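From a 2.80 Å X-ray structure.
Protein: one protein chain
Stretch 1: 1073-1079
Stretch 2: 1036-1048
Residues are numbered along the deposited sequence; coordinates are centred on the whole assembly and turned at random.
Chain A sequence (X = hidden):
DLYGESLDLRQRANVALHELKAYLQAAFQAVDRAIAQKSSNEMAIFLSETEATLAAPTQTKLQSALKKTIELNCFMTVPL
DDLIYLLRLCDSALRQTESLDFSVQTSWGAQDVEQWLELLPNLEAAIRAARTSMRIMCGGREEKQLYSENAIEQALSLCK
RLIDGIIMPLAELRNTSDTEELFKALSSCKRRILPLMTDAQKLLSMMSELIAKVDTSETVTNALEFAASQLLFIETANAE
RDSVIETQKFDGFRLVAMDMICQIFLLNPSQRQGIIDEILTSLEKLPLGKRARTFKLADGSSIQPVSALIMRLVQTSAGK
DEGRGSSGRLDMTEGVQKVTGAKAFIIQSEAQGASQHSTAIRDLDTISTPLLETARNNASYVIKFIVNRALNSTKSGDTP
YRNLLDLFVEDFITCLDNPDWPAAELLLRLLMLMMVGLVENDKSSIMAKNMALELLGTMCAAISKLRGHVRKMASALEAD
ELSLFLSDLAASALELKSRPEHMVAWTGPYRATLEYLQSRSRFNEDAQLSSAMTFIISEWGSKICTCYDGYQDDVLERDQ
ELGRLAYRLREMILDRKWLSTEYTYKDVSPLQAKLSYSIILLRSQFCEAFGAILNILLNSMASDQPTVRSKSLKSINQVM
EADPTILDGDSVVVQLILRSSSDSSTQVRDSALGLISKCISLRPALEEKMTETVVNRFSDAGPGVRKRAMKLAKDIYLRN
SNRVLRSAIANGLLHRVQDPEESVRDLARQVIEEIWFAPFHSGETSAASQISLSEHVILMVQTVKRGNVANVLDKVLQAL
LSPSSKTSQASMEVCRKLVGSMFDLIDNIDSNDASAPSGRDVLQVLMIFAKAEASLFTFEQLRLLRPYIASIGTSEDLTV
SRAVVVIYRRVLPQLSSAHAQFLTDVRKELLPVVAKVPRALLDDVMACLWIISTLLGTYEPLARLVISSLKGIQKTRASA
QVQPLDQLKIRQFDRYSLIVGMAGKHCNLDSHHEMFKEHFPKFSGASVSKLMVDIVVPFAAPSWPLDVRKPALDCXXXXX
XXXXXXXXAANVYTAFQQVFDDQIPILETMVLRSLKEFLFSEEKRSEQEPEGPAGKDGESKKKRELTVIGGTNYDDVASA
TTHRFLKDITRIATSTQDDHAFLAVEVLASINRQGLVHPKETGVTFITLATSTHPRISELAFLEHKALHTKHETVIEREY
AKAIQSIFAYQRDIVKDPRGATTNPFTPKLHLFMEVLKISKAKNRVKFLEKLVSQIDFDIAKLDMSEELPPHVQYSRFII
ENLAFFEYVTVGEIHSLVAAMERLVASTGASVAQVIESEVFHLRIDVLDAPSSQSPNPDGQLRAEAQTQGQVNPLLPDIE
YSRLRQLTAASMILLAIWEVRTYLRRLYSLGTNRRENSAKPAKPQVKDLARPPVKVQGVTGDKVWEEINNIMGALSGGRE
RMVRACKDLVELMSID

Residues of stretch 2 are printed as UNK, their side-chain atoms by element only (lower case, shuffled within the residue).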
# COMPACT_ATOMS: atom_id res chain seq x y z
N ARG A 1073 40.18 -0.06 -31.37
CA ARG A 1073 40.52 0.27 -29.99
C ARG A 1073 41.52 1.42 -29.93
O ARG A 1073 41.39 2.32 -29.09
CB ARG A 1073 41.07 -0.97 -29.27
CG ARG A 1073 40.01 -2.01 -28.97
CD ARG A 1073 40.59 -3.27 -28.37
NE ARG A 1073 39.54 -4.19 -27.92
CZ ARG A 1073 39.76 -5.41 -27.45
NH1 ARG A 1073 41.00 -5.89 -27.36
NH2 ARG A 1073 38.74 -6.17 -27.06
N SER A 1074 42.50 1.42 -30.83
CA SER A 1074 43.44 2.53 -30.90
C SER A 1074 42.72 3.83 -31.20
O SER A 1074 42.87 4.83 -30.48
CB SER A 1074 44.51 2.25 -31.96
OG SER A 1074 45.47 3.28 -32.00
N LEU A 1075 41.91 3.85 -32.27
CA LEU A 1075 41.15 5.05 -32.59
C LEU A 1075 40.27 5.48 -31.43
O LEU A 1075 40.08 6.68 -31.20
CB LEU A 1075 40.30 4.83 -33.84
CG LEU A 1075 41.05 4.40 -35.11
CD1 LEU A 1075 40.08 4.30 -36.28
CD2 LEU A 1075 42.19 5.35 -35.44
N LYS A 1076 39.73 4.52 -30.68
CA LYS A 1076 38.86 4.85 -29.55
C LYS A 1076 39.64 5.56 -28.45
O LYS A 1076 39.19 6.57 -27.91
CB LYS A 1076 38.20 3.58 -29.01
CG LYS A 1076 37.23 3.82 -27.86
CD LYS A 1076 36.61 2.52 -27.38
CE LYS A 1076 37.04 2.17 -25.96
NZ LYS A 1076 36.77 0.75 -25.63
N GLU A 1077 40.82 5.03 -28.10
CA GLU A 1077 41.65 5.70 -27.11
C GLU A 1077 42.04 7.10 -27.58
O GLU A 1077 41.90 8.08 -26.83
CB GLU A 1077 42.90 4.87 -26.82
CG GLU A 1077 42.61 3.51 -26.22
CD GLU A 1077 41.82 3.61 -24.92
OE1 GLU A 1077 42.15 4.49 -24.11
OE2 GLU A 1077 40.88 2.81 -24.74
N PHE A 1078 42.51 7.21 -28.82
CA PHE A 1078 42.92 8.50 -29.35
C PHE A 1078 41.79 9.52 -29.25
O PHE A 1078 41.96 10.61 -28.69
CB PHE A 1078 43.38 8.35 -30.80
CG PHE A 1078 43.55 9.65 -31.53
CD1 PHE A 1078 44.31 10.67 -30.99
CD2 PHE A 1078 42.96 9.84 -32.77
CE1 PHE A 1078 44.47 11.86 -31.66
CE2 PHE A 1078 43.12 11.03 -33.45
CZ PHE A 1078 43.87 12.05 -32.90
N LEU A 1079 40.61 9.18 -29.78
CA LEU A 1079 39.50 10.13 -29.81
C LEU A 1079 39.01 10.45 -28.40
O LEU A 1079 38.70 11.60 -28.09
CB LEU A 1079 38.37 9.58 -30.67
CG LEU A 1079 38.74 9.47 -32.15
CD1 LEU A 1079 37.82 8.50 -32.87
CD2 LEU A 1079 38.69 10.84 -32.82
N UNK A 1036 51.49 -0.99 -33.25
CA UNK A 1036 51.40 0.32 -33.90
C UNK A 1036 50.22 1.12 -33.37
O UNK A 1036 50.27 2.35 -33.32
c UNK A 1036 51.30 1.50 -36.13
c UNK A 1036 51.32 0.15 -35.43
c UNK A 1036 50.10 -0.66 -35.82
N UNK A 1037 49.13 0.44 -32.99
CA UNK A 1037 48.00 1.16 -32.41
C UNK A 1037 48.34 1.78 -31.07
O UNK A 1037 48.05 2.96 -30.82
N UNK A 1038 48.97 0.99 -30.18
CA UNK A 1038 49.41 1.52 -28.89
C UNK A 1038 50.36 2.70 -29.07
O UNK A 1038 50.30 3.67 -28.31
c UNK A 1038 49.18 -0.75 -27.64
c UNK A 1038 50.07 0.42 -28.08
c UNK A 1038 48.43 -0.38 -26.37
c UNK A 1038 50.01 -2.00 -27.42
N UNK A 1039 51.24 2.62 -30.07
CA UNK A 1039 52.18 3.72 -30.31
C UNK A 1039 51.43 4.95 -30.79
O UNK A 1039 51.63 6.06 -30.28
c UNK A 1039 54.15 4.46 -31.69
c UNK A 1039 53.26 3.28 -31.32
c UNK A 1039 54.09 2.14 -30.74
N UNK A 1040 50.56 4.78 -31.78
CA UNK A 1040 49.90 5.93 -32.41
C UNK A 1040 48.97 6.64 -31.44
O UNK A 1040 48.87 7.87 -31.46
s UNK A 1040 50.18 4.93 -35.01
c UNK A 1040 49.14 5.48 -33.65
N UNK A 1041 48.28 5.89 -30.57
CA UNK A 1041 47.30 6.52 -29.70
C UNK A 1041 47.94 7.58 -28.81
O UNK A 1041 47.27 8.54 -28.40
n UNK A 1041 46.10 2.94 -27.43
o UNK A 1041 46.31 4.22 -25.60
c UNK A 1041 46.54 4.02 -26.79
c UNK A 1041 46.58 5.47 -28.85
c UNK A 1041 47.33 5.02 -27.61
N UNK A 1042 49.23 7.43 -28.50
CA UNK A 1042 49.96 8.42 -27.71
C UNK A 1042 50.87 9.30 -28.55
O UNK A 1042 51.41 10.28 -28.02
o UNK A 1042 49.95 7.13 -25.65
c UNK A 1042 50.79 7.72 -26.63
N UNK A 1043 51.05 8.99 -29.83
CA UNK A 1043 51.79 9.84 -30.77
C UNK A 1043 50.94 9.97 -32.03
O UNK A 1043 51.27 9.42 -33.08
c UNK A 1043 53.17 9.26 -31.08
o UNK A 1043 53.99 9.24 -29.93
N UNK A 1044 49.83 10.71 -31.94
CA UNK A 1044 48.85 10.69 -33.04
C UNK A 1044 49.41 11.10 -34.39
O UNK A 1044 48.83 10.71 -35.42
c UNK A 1044 47.92 11.72 -31.08
c UNK A 1044 49.38 11.55 -30.82
c UNK A 1044 47.77 11.68 -32.57
N UNK A 1045 50.50 11.86 -34.45
CA UNK A 1045 51.03 12.29 -35.74
C UNK A 1045 51.45 11.11 -36.60
O UNK A 1045 51.54 11.26 -37.83
c UNK A 1045 52.55 15.74 -35.75
n UNK A 1045 52.37 15.70 -37.20
c UNK A 1045 51.31 16.19 -37.84
n UNK A 1045 50.31 16.75 -37.16
n UNK A 1045 51.24 16.11 -39.16
c UNK A 1045 51.79 14.62 -35.04
c UNK A 1045 52.21 13.24 -35.54
N UNK A 1046 51.70 9.94 -36.01
CA UNK A 1046 52.02 8.76 -36.80
C UNK A 1046 50.81 8.22 -37.54
O UNK A 1046 50.97 7.54 -38.56
c UNK A 1046 52.61 7.67 -35.90
c UNK A 1046 54.05 7.94 -35.53
o UNK A 1046 54.38 8.10 -34.35
n UNK A 1046 54.93 7.98 -36.53
N UNK A 1047 49.60 8.52 -37.06
CA UNK A 1047 48.39 8.04 -37.73
C UNK A 1047 48.36 8.44 -39.20
O UNK A 1047 48.00 7.64 -40.06
c UNK A 1047 45.77 6.36 -33.61
c UNK A 1047 47.14 8.58 -37.02
c UNK A 1047 46.67 7.80 -35.82
c UNK A 1047 46.20 7.66 -33.46
o UNK A 1047 45.32 5.66 -32.52
c UNK A 1047 46.64 8.37 -34.56
c UNK A 1047 45.78 5.77 -34.86
c UNK A 1047 46.22 6.49 -35.95
N UNK A 1048 48.72 9.69 -39.50
CA UNK A 1048 48.55 10.25 -40.84
C UNK A 1048 49.79 10.00 -41.68
O UNK A 1048 50.06 10.76 -42.63
c UNK A 1048 48.22 11.75 -40.78
c UNK A 1048 46.91 11.98 -40.06
c UNK A 1048 49.35 12.53 -40.10

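Position 1036 opens the helical part of the stretch with three side-chain carbons, the first carrying the other two. None touches stretch 1, and the residue is Val1036, a compact, buried apolar group set sideways to the contact.

Position 1037 has no side-chain atoms and is therefore Gly1037. Its CA lies 5.0 Å from CA of Ser1074, and an ideal CB here would sit 3.1 Å from CB of Ser1074, a tight fit. The bare backbone suits the close approach, and Gly1037 O lies 2.9 Å from Ser1074 OG, while also accepting the helical bond from the backbone N of 1041.

Position 1038 carries four carbons, forked at the second, which identifies Leu1038. Position 1039 has one carbon bearing two more, so it is Val1039. Both point away from stretch 1 and are buried, as suits hydrocarbon side chains.

At position 1040 a single carbon is followed by sulfur: Cys1040. It points sideways, and its nearest approach is CB to Ser1074 OG, 4.6 Å; a small, weakly polar side chain suits this buried site.

Position 1041 shows three carbons in line, the third carrying one oxygen and one nitrogen, the amide of Gln1041. Its CA is 4.8 Å from CA of Phe1078, and its CA-to-CB bond points sideways; the side chain reaches Ser1074 and Glu1077. CB lies 4.0 Å from Ser1074 OG, and OE1 comes 3.7 Å from CB of Glu1077. The aliphatic part can pack in this narrow gap, while OE1 is hydrogen-bonded elsewhere in the structure.

Positions 1042 and 1043 each hold one carbon and one oxygen, giving Ser1042 and Ser1043. Neither touches stretch 1; both hydroxyls find hydrogen bonds elsewhere, reasonable for partly exposed sites.

Position 1044 has three carbons closing a ring onto its own backbone nitrogen, hence Pro1044. Its CB points toward stretch 1 and meets Phe1078 CE1 at 3.4 Å, a rigid apolar surface against the aromatic ring.

Position 1045 has three carbons, a nitrogen, and a carbon bearing two more nitrogens: Arg1045, exposed and out of reach, as its charge favours. Position 1046 has two carbons, the second with oxygen and nitrogen; this is Asn1046, out of reach but buried, its compact amide able both to give and to accept hydrogen bonds.

Position 1047 is one carbon leading to a six-carbon ring bearing an oxygen, Tyr1047. The ring offers carbon to its neighbours, with CE1 3.7 Å from Leu1075 CD2 and CE2 3.8 Å from Phe1078 CG, while OH makes a very short 2.4 Å hydrogen bond with Ser1074 OG.

Position 1048, one carbon carrying two, is Val1048, a compact apolar residue at a partly exposed site beyond reach of stretch 1.

The contact joins two nearly parallel helices, their axes 8.7 Å apart at closest and inclined by 15°. Gly1037 permits close backbone packing, and further along the stretch, Pro1044 and Tyr1047 bring apolar surface to Phe1078, whose ring meets that of Tyr1047 obliquely, planes at 36°. The buried Ser1074 hydroxyl lies between Gly1037 O and Tyr1047 OH, a polar point beside the apolar cluster of Leu1075, Phe1078, Pro1044 and Tyr1047.

Stretch 2, residues 1036-1048: VGLVCQSSPRNYV
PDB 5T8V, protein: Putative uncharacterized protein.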